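Local structure of septation protein imp2 (5C1F) at the interface of chains A and B. The protein binds membrane phospholipids through its F-BAR domain, linking cytoskeleton to membrane, is required for normal septation and takes part in disassembly of the medial ring in fission yeast. Sequence-based numbering; all coordinates share one arbitrary frame. Chains: chain A/B, Septation protein imp2.

Contact 1: the interface of chains A and B. Residues chain A 133, 136, 186, 190, 193, 197; chain B 277-278.
A:Leu136 holds CG anti to its own backbone nitrogen (chi1 175°), and a chi2 of 55° turns the CD2 branch toward B:Pro277, while A:Val193, with CG1 likewise opposite its nitrogen (chi1 172°), points that methyl toward the same ring. The two residues belong to different long helices, 69-155 and 162-252, and the proline ring of the other chain settles over the groove between them. A:Leu136 is the main support: its CD2 meets the ring at CB, 3.6 Å away, and reaches CG equally closely, the side chains meeting at a slant. A:His133, one turn before A:Leu136, brings the CD2 and NE2 end of its imidazole to the ring, NE2 lying 3.9 Å from CG of B:Pro277. From the second helix the weight falls on A:Val190, whose CG1 packs near the carbonyl O of B:Pro277, 3.7 Å away; CG1 of A:Val193 makes a marginal touch at CD of the proline, 3.8 Å off. Branched aliphatic side chains suit this groove because they offer methyls without long flexible stems, and proline suits the incoming loop because its closed ring presents a compact apolar surface on a backbone with restricted phi. Replacing B:Pro277 with a glycine would probably open a gap beside A:Leu136 CD2 and the imidazole of A:His133 and let the loop turn more freely. B:Lys278 follows, but its poorly ordered side chain adds little. This apolar patch sets a loop in the C-terminal part of one F-BAR subunit against the helices of the other and probably helps to hold the elongated dimer together.

Contact 2: the interface of chains A and B. Residues chain A 26, 218-219; chain B 67-68, 71, 259-260, 263.
OE1 of B:Glu67, one oxygen of the carboxylate, accepts from NH2 of A:Arg218 at 2.9 Å and from the backbone N of B:Thr68 in its own chain, and water 1 lies between it and A:Arg26. This cluster belongs to the helical dimer interface of the F-BAR domain, where arginines of one subunit meet acidic groups of the other. A:Arg218 and B:Glu67 form an end-on, two-pronged salt bridge: NH1 bonds to OE2 at 2.8 Å, each oxygen uses its syn lone pair, and the guanidinium and carboxylate planes lie only 7° apart. Glutamate suits the place by offering two oxygens to match two guanidinium nitrogens. A bend in the arginine chain (chi3 73°) helps to present both to the acid. The amide N of B:Thr68 instead meets OE1 on the anti side, helping to fix the carboxylate.

A:Arg219 reaches deeper between the helices of chain B on an extended chain. Its NH2 donates to the hydroxyl OG1 of B:Thr68 at 2.7 Å, tilted from the guanidinium plane, while NH1 donates to the carbonyl O of the same residue at 3.2 Å from above the carbonyl plane; threonine thus supplies a hydroxyl acceptor beside its carbonyl. NH1 also forms a salt bridge with OD2 of B:Asp259 at 2.8 Å, but its N-H is directed away from that oxygen; OD2 in turn takes the backbone N of B:Leu71 on its syn lone pair. Arginine's long aliphatic stem packs its CG on CD2 of B:Leu71 at 3.8 Å.

NH2 of A:Arg218 lies over one face of the A:Arg219 guanidinium, offset toward its rim, and the shared acidic surroundings probably offset the like charges. CE1 of B:Phe263 sits over the centre of the A:Arg26 guanidinium face, 3.4 Å from CZ, the planes inclined by 54°. Phenylalanine thus sets a flat apolar ring against the cation, while water 1 joins NH1 and NH2 to B:Glu67.

Contact 1: the interface of chains A and B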
ATOM      1  N   HIS A 133     -37.762  47.725  15.707  1.00 33.61           N
ATOM      2  CA  HIS A 133     -38.484  47.200  16.864  1.00 37.18           C
ATOM      3  C   HIS A 133     -38.107  47.941  18.144  1.00 34.68           C
ATOM      4  O   HIS A 133     -38.966  48.218  18.982  1.00 36.14           O
ATOM      5  CB  HIS A 133     -38.227  45.700  17.032  1.00 39.19           C
ATOM      6  CG  HIS A 133     -39.165  45.034  17.992  1.00 42.62           C
ATOM      7  ND1 HIS A 133     -38.941  45.000  19.352  1.00 42.71           N
ATOM      8  CD2 HIS A 133     -40.339  44.391  17.789  1.00 42.93           C
ATOM      9  CE1 HIS A 133     -39.933  44.358  19.945  1.00 37.79           C
ATOM     10  NE2 HIS A 133     -40.794  43.978  19.019  1.00 37.77           N
ATOM     11  N   LEU A 136     -39.777  51.190  18.011  1.00 30.40           N
ATOM     12  CA  LEU A 136     -41.194  51.018  18.295  1.00 35.30           C
ATOM     13  C   LEU A 136     -41.457  50.990  19.796  1.00 35.72           C
ATOM     14  O   LEU A 136     -42.384  51.633  20.283  1.00 39.75           O
ATOM     15  CB  LEU A 136     -41.721  49.740  17.647  1.00 31.25           C
ATOM     16  CG  LEU A 136     -43.173  49.396  17.974  1.00 35.99           C
ATOM     17  CD1 LEU A 136     -44.082  50.556  17.629  1.00 31.13           C
ATOM     18  CD2 LEU A 136     -43.595  48.152  17.224  1.00 46.18           C
ATOM     19  N   TYR A 186     -45.426  57.309  17.442  1.00 36.79           N
ATOM     20  CA  TYR A 186     -45.702  55.915  17.779  1.00 36.09           C
ATOM     21  C   TYR A 186     -46.289  55.187  16.567  1.00 35.89           C
ATOM     22  O   TYR A 186     -45.802  54.126  16.178  1.00 36.33           O
ATOM     23  CB  TYR A 186     -46.649  55.850  18.984  1.00 30.87           C
ATOM     24  CG  TYR A 186     -47.073  54.467  19.449  1.00 29.89           C
ATOM     25  CD1 TYR A 186     -46.379  53.321  19.077  1.00 29.22           C
ATOM     26  CD2 TYR A 186     -48.180  54.316  20.269  1.00 29.86           C
ATOM     27  CE1 TYR A 186     -46.788  52.068  19.504  1.00 28.57           C
ATOM     28  CE2 TYR A 186     -48.593  53.073  20.702  1.00 36.36           C
ATOM     29  CZ  TYR A 186     -47.895  51.953  20.319  1.00 37.99           C
ATOM     30  OH  TYR A 186     -48.313  50.719  20.757  1.00 38.04           O
ATOM     31  N   VAL A 190     -44.965  52.024  14.417  1.00 32.54           N
ATOM     32  CA  VAL A 190     -45.747  50.837  14.088  1.00 32.86           C
ATOM     33  C   VAL A 190     -45.686  50.547  12.586  1.00 37.78           C
ATOM     34  O   VAL A 190     -45.475  49.406  12.173  1.00 38.34           O
ATOM     35  CB  VAL A 190     -47.220  50.992  14.525  1.00 41.62           C
ATOM     36  CG1 VAL A 190     -48.055  49.817  14.035  1.00 39.78           C
ATOM     37  CG2 VAL A 190     -47.317  51.128  16.035  1.00 31.98           C
ATOM     38  N   VAL A 193     -42.074  49.355  11.480  1.00 37.34           N
ATOM     39  CA  VAL A 193     -41.783  47.995  11.930  1.00 43.62           C
ATOM     40  C   VAL A 193     -42.552  46.968  11.100  1.00 42.30           C
ATOM     41  O   VAL A 193     -42.062  45.869  10.849  1.00 40.74           O
ATOM     42  CB  VAL A 193     -42.115  47.813  13.432  1.00 49.50           C
ATOM     43  CG1 VAL A 193     -41.987  46.356  13.851  1.00 51.63           C
ATOM     44  CG2 VAL A 193     -41.196  48.672  14.279  1.00 54.24           C
ATOM     45  N   TYR A 197     -40.761  43.955   9.048  1.00 40.26           N
ATOM     46  CA  TYR A 197     -41.158  42.563   9.239  1.00 44.17           C
ATOM     47  C   TYR A 197     -41.571  41.915   7.922  1.00 45.57           C
ATOM     48  O   TYR A 197     -41.272  40.745   7.676  1.00 47.06           O
ATOM     49  CB  TYR A 197     -42.304  42.461  10.248  1.00 40.10           C
ATOM     50  CG  TYR A 197     -41.860  42.247  11.676  1.00 39.61           C
ATOM     51  CD1 TYR A 197     -41.051  43.174  12.318  1.00 43.27           C
ATOM     52  CD2 TYR A 197     -42.263  41.126  12.388  1.00 37.14           C
ATOM     53  CE1 TYR A 197     -40.647  42.984  13.627  1.00 41.49           C
ATOM     54  CE2 TYR A 197     -41.866  40.927  13.698  1.00 38.21           C
ATOM     55  CZ  TYR A 197     -41.057  41.859  14.312  1.00 40.04           C
ATOM     56  OH  TYR A 197     -40.658  41.670  15.614  1.00 41.27           O
TER
ATOM     57  N   PRO B 277     -45.833  44.099  15.814  1.00 52.09           N
ATOM     58  CA  PRO B 277     -46.613  44.658  16.921  1.00 52.29           C
ATOM     59  C   PRO B 277     -47.569  45.745  16.444  1.00 53.35           C
ATOM     60  O   PRO B 277     -47.188  46.561  15.605  1.00 52.21           O
ATOM     61  CB  PRO B 277     -45.544  45.242  17.850  1.00 51.02           C
ATOM     62  CG  PRO B 277     -44.262  44.584  17.439  1.00 55.53           C
ATOM     63  CD  PRO B 277     -44.394  44.365  15.967  1.00 53.56           C
ATOM     64  N   LYS B 278     -48.785  45.757  16.980  1.00 51.72           N
ATOM     65  CA  LYS B 278     -49.801  46.705  16.535  1.00 56.09           C
ATOM     66  C   LYS B 278     -49.844  47.964  17.398  1.00 54.29           C
ATOM     67  O   LYS B 278     -49.221  48.031  18.457  1.00 46.84           O
ATOM     68  CB  LYS B 278     -51.177  46.033  16.516  1.00 63.00           C
ATOM     69  CG  LYS B 278     -51.542  45.394  15.178  1.00 70.23           C
ATOM     70  CD  LYS B 278     -52.724  44.439  15.317  1.00 78.43           C
ATOM     71  CE  LYS B 278     -53.300  44.047  13.960  1.00 79.77           C
ATOM     72  NZ  LYS B 278     -54.067  45.167  13.338  1.00 79.67           N
TER

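Contact 2: the interface of chains A and B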
ATOM      1  N   ARG A  26     -24.886  26.923  11.978  1.00 38.20           N
ATOM      2  CA  ARG A  26     -24.647  25.607  11.395  1.00 34.65           C
ATOM      3  C   ARG A  26     -23.444  25.622  10.450  1.00 33.58           C
ATOM      4  O   ARG A  26     -22.784  24.600  10.258  1.00 36.35           O
ATOM      5  CB  ARG A  26     -25.894  25.107  10.657  1.00 39.05           C
ATOM      6  CG  ARG A  26     -25.657  23.822   9.874  1.00 39.52           C
ATOM      7  CD  ARG A  26     -26.937  23.135   9.440  1.00 41.93           C
ATOM      8  NE  ARG A  26     -26.646  21.990   8.578  1.00 42.54           N
ATOM      9  CZ  ARG A  26     -26.220  20.808   9.017  1.00 39.94           C
ATOM     10  NH1 ARG A  26     -26.034  20.605  10.314  1.00 39.33           N
ATOM     11  NH2 ARG A  26     -25.978  19.827   8.157  1.00 37.35           N
ATOM     12  N   ARG A 218     -24.390  19.745  -0.030  1.00 30.48           N
ATOM     13  CA  ARG A 218     -23.365  19.263   0.889  1.00 28.75           C
ATOM     14  C   ARG A 218     -23.395  17.747   0.991  1.00 29.51           C
ATOM     15  O   ARG A 218     -22.354  17.092   0.970  1.00 32.64           O
ATOM     16  CB  ARG A 218     -23.550  19.877   2.276  1.00 28.07           C
ATOM     17  CG  ARG A 218     -22.488  19.475   3.280  1.00 27.52           C
ATOM     18  CD  ARG A 218     -22.857  19.918   4.687  1.00 24.85           C
ATOM     19  NE  ARG A 218     -23.937  19.112   5.249  1.00 29.12           N
ATOM     20  CZ  ARG A 218     -23.748  17.995   5.947  1.00 31.91           C
ATOM     21  NH1 ARG A 218     -22.518  17.549   6.170  1.00 33.92           N
ATOM     22  NH2 ARG A 218     -24.787  17.324   6.422  1.00 29.66           N
ATOM     23  N   ARG A 219     -24.598  17.195   1.094  1.00 26.16           N
ATOM     24  CA  ARG A 219     -24.761  15.760   1.264  1.00 29.59           C
ATOM     25  C   ARG A 219     -24.464  15.009  -0.029  1.00 32.84           C
ATOM     26  O   ARG A 219     -23.891  13.920   0.001  1.00 29.62           O
ATOM     27  CB  ARG A 219     -26.171  15.445   1.768  1.00 31.28           C
ATOM     28  CG  ARG A 219     -26.439  16.028   3.149  1.00 29.44           C
ATOM     29  CD  ARG A 219     -27.751  15.550   3.743  1.00 31.38           C
ATOM     30  NE  ARG A 219     -27.929  16.068   5.097  1.00 37.29           N
ATOM     31  CZ  ARG A 219     -27.682  15.378   6.205  1.00 36.88           C
ATOM     32  NH1 ARG A 219     -27.258  14.122   6.129  1.00 32.85           N
ATOM     33  NH2 ARG A 219     -27.867  15.940   7.391  1.00 38.28           N
TER
ATOM     34  N   GLU B  67     -22.802  15.096  12.260  1.00 33.46           N
ATOM     35  CA  GLU B  67     -23.448  14.543  11.077  1.00 29.70           C
ATOM     36  C   GLU B  67     -24.716  13.786  11.465  1.00 36.08           C
ATOM     37  O   GLU B  67     -24.813  13.248  12.570  1.00 36.17           O
ATOM     38  CB  GLU B  67     -22.486  13.626  10.319  1.00 28.42           C
ATOM     39  CG  GLU B  67     -22.932  13.303   8.907  1.00 43.24           C
ATOM     40  CD  GLU B  67     -23.241  14.551   8.101  1.00 40.47           C
ATOM     41  OE1 GLU B  67     -24.423  14.953   8.051  1.00 40.63           O
ATOM     42  OE2 GLU B  67     -22.300  15.132   7.522  1.00 43.71           O
ATOM     43  N   THR B  68     -25.693  13.757  10.559  1.00 32.86           N
ATOM     44  CA  THR B  68     -26.976  13.114  10.837  1.00 38.15           C
ATOM     45  C   THR B  68     -27.424  12.187   9.711  1.00 40.86           C
ATOM     46  O   THR B  68     -26.871  12.213   8.611  1.00 45.13           O
ATOM     47  CB  THR B  68     -28.100  14.153  11.063  1.00 41.08           C
ATOM     48  OG1 THR B  68     -28.383  14.828   9.832  1.00 38.42           O
ATOM     49  CG2 THR B  68     -27.701  15.171  12.124  1.00 38.54           C
ATOM     50  N   LEU B  71     -26.306   9.509   6.019  1.00 32.30           N
ATOM     51  CA  LEU B  71     -24.978  10.020   5.698  1.00 36.38           C
ATOM     52  C   LEU B  71     -24.000   9.774   6.841  1.00 36.43           C
ATOM     53  O   LEU B  71     -22.840   9.429   6.617  1.00 40.68           O
ATOM     54  CB  LEU B  71     -25.042  11.513   5.380  1.00 32.37           C
ATOM     55  CG  LEU B  71     -23.711  12.169   5.015  1.00 29.25           C
ATOM     56  CD1 LEU B  71     -23.061  11.430   3.854  1.00 29.22           C
ATOM     57  CD2 LEU B  71     -23.912  13.639   4.674  1.00 31.13           C
ATOM     58  N   ASP B 259     -32.636  12.383   4.320  1.00 41.14           N
ATOM     59  CA  ASP B 259     -31.766  12.959   5.338  1.00 37.36           C
ATOM     60  C   ASP B 259     -32.152  14.401   5.636  1.00 38.84           C
ATOM     61  O   ASP B 259     -32.189  14.814   6.796  1.00 38.64           O
ATOM     62  CB  ASP B 259     -30.302  12.883   4.905  1.00 33.44           C
ATOM     63  CG  ASP B 259     -29.608  11.635   5.414  1.00 39.63           C
ATOM     64  OD1 ASP B 259     -30.312  10.686   5.823  1.00 38.34           O
ATOM     65  OD2 ASP B 259     -28.360  11.603   5.407  1.00 42.73           O
ATOM     66  N   VAL B 260     -32.444  15.159   4.580  1.00 39.84           N
ATOM     67  CA  VAL B 260     -32.858  16.552   4.717  1.00 34.32           C
ATOM     68  C   VAL B 260     -34.217  16.638   5.410  1.00 39.52           C
ATOM     69  O   VAL B 260     -34.430  17.492   6.269  1.00 37.62           O
ATOM     70  CB  VAL B 260     -32.917  17.259   3.345  1.00 33.34           C
ATOM     71  CG1 VAL B 260     -33.519  18.649   3.477  1.00 29.50           C
ATOM     72  CG2 VAL B 260     -31.525  17.339   2.736  1.00 31.58           C
ATOM     73  N   PHE B 263     -33.595  15.861   8.927  1.00 46.25           N
ATOM     74  CA  PHE B 263     -32.851  16.983   9.481  1.00 39.43           C
ATOM     75  C   PHE B 263     -33.808  18.103   9.868  1.00 43.53           C
ATOM     76  O   PHE B 263     -33.710  18.676  10.954  1.00 47.87           O
ATOM     77  CB  PHE B 263     -31.813  17.492   8.478  1.00 35.59           C
ATOM     78  CG  PHE B 263     -31.066  18.706   8.946  1.00 33.66           C
ATOM     79  CD1 PHE B 263     -29.925  18.575   9.718  1.00 32.69           C
ATOM     80  CD2 PHE B 263     -31.505  19.980   8.615  1.00 34.90           C
ATOM     81  CE1 PHE B 263     -29.235  19.689  10.154  1.00 38.37           C
ATOM     82  CE2 PHE B 263     -30.821  21.096   9.048  1.00 37.92           C
ATOM     83  CZ  PHE B 263     -29.684  20.951   9.819  1.00 41.21           C
TER
HETATM   84  O   HOH W   1     -25.400  17.554   9.724  1.00 53.77           O

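The C-alpha centres of contact 1 and contact 2 lie about 37 Å apart along the elongated dimer. On the chain A side, helix 162-252 serves both; contact 2 adds helix 18-59. Helix 69-155 serves contact 1 from chain A and contact 2 from chain B, where B:Glu67 and B:Thr68 lie in the loop just before it and helix 256-267 joins in. Chain B gives contact 1 the loop after strand 272-274. The first is mainly apolar packing and the second a charged network. Two-fold symmetry makes each pair twice, and together they probably help hold the two subunits in their elongated arrangement.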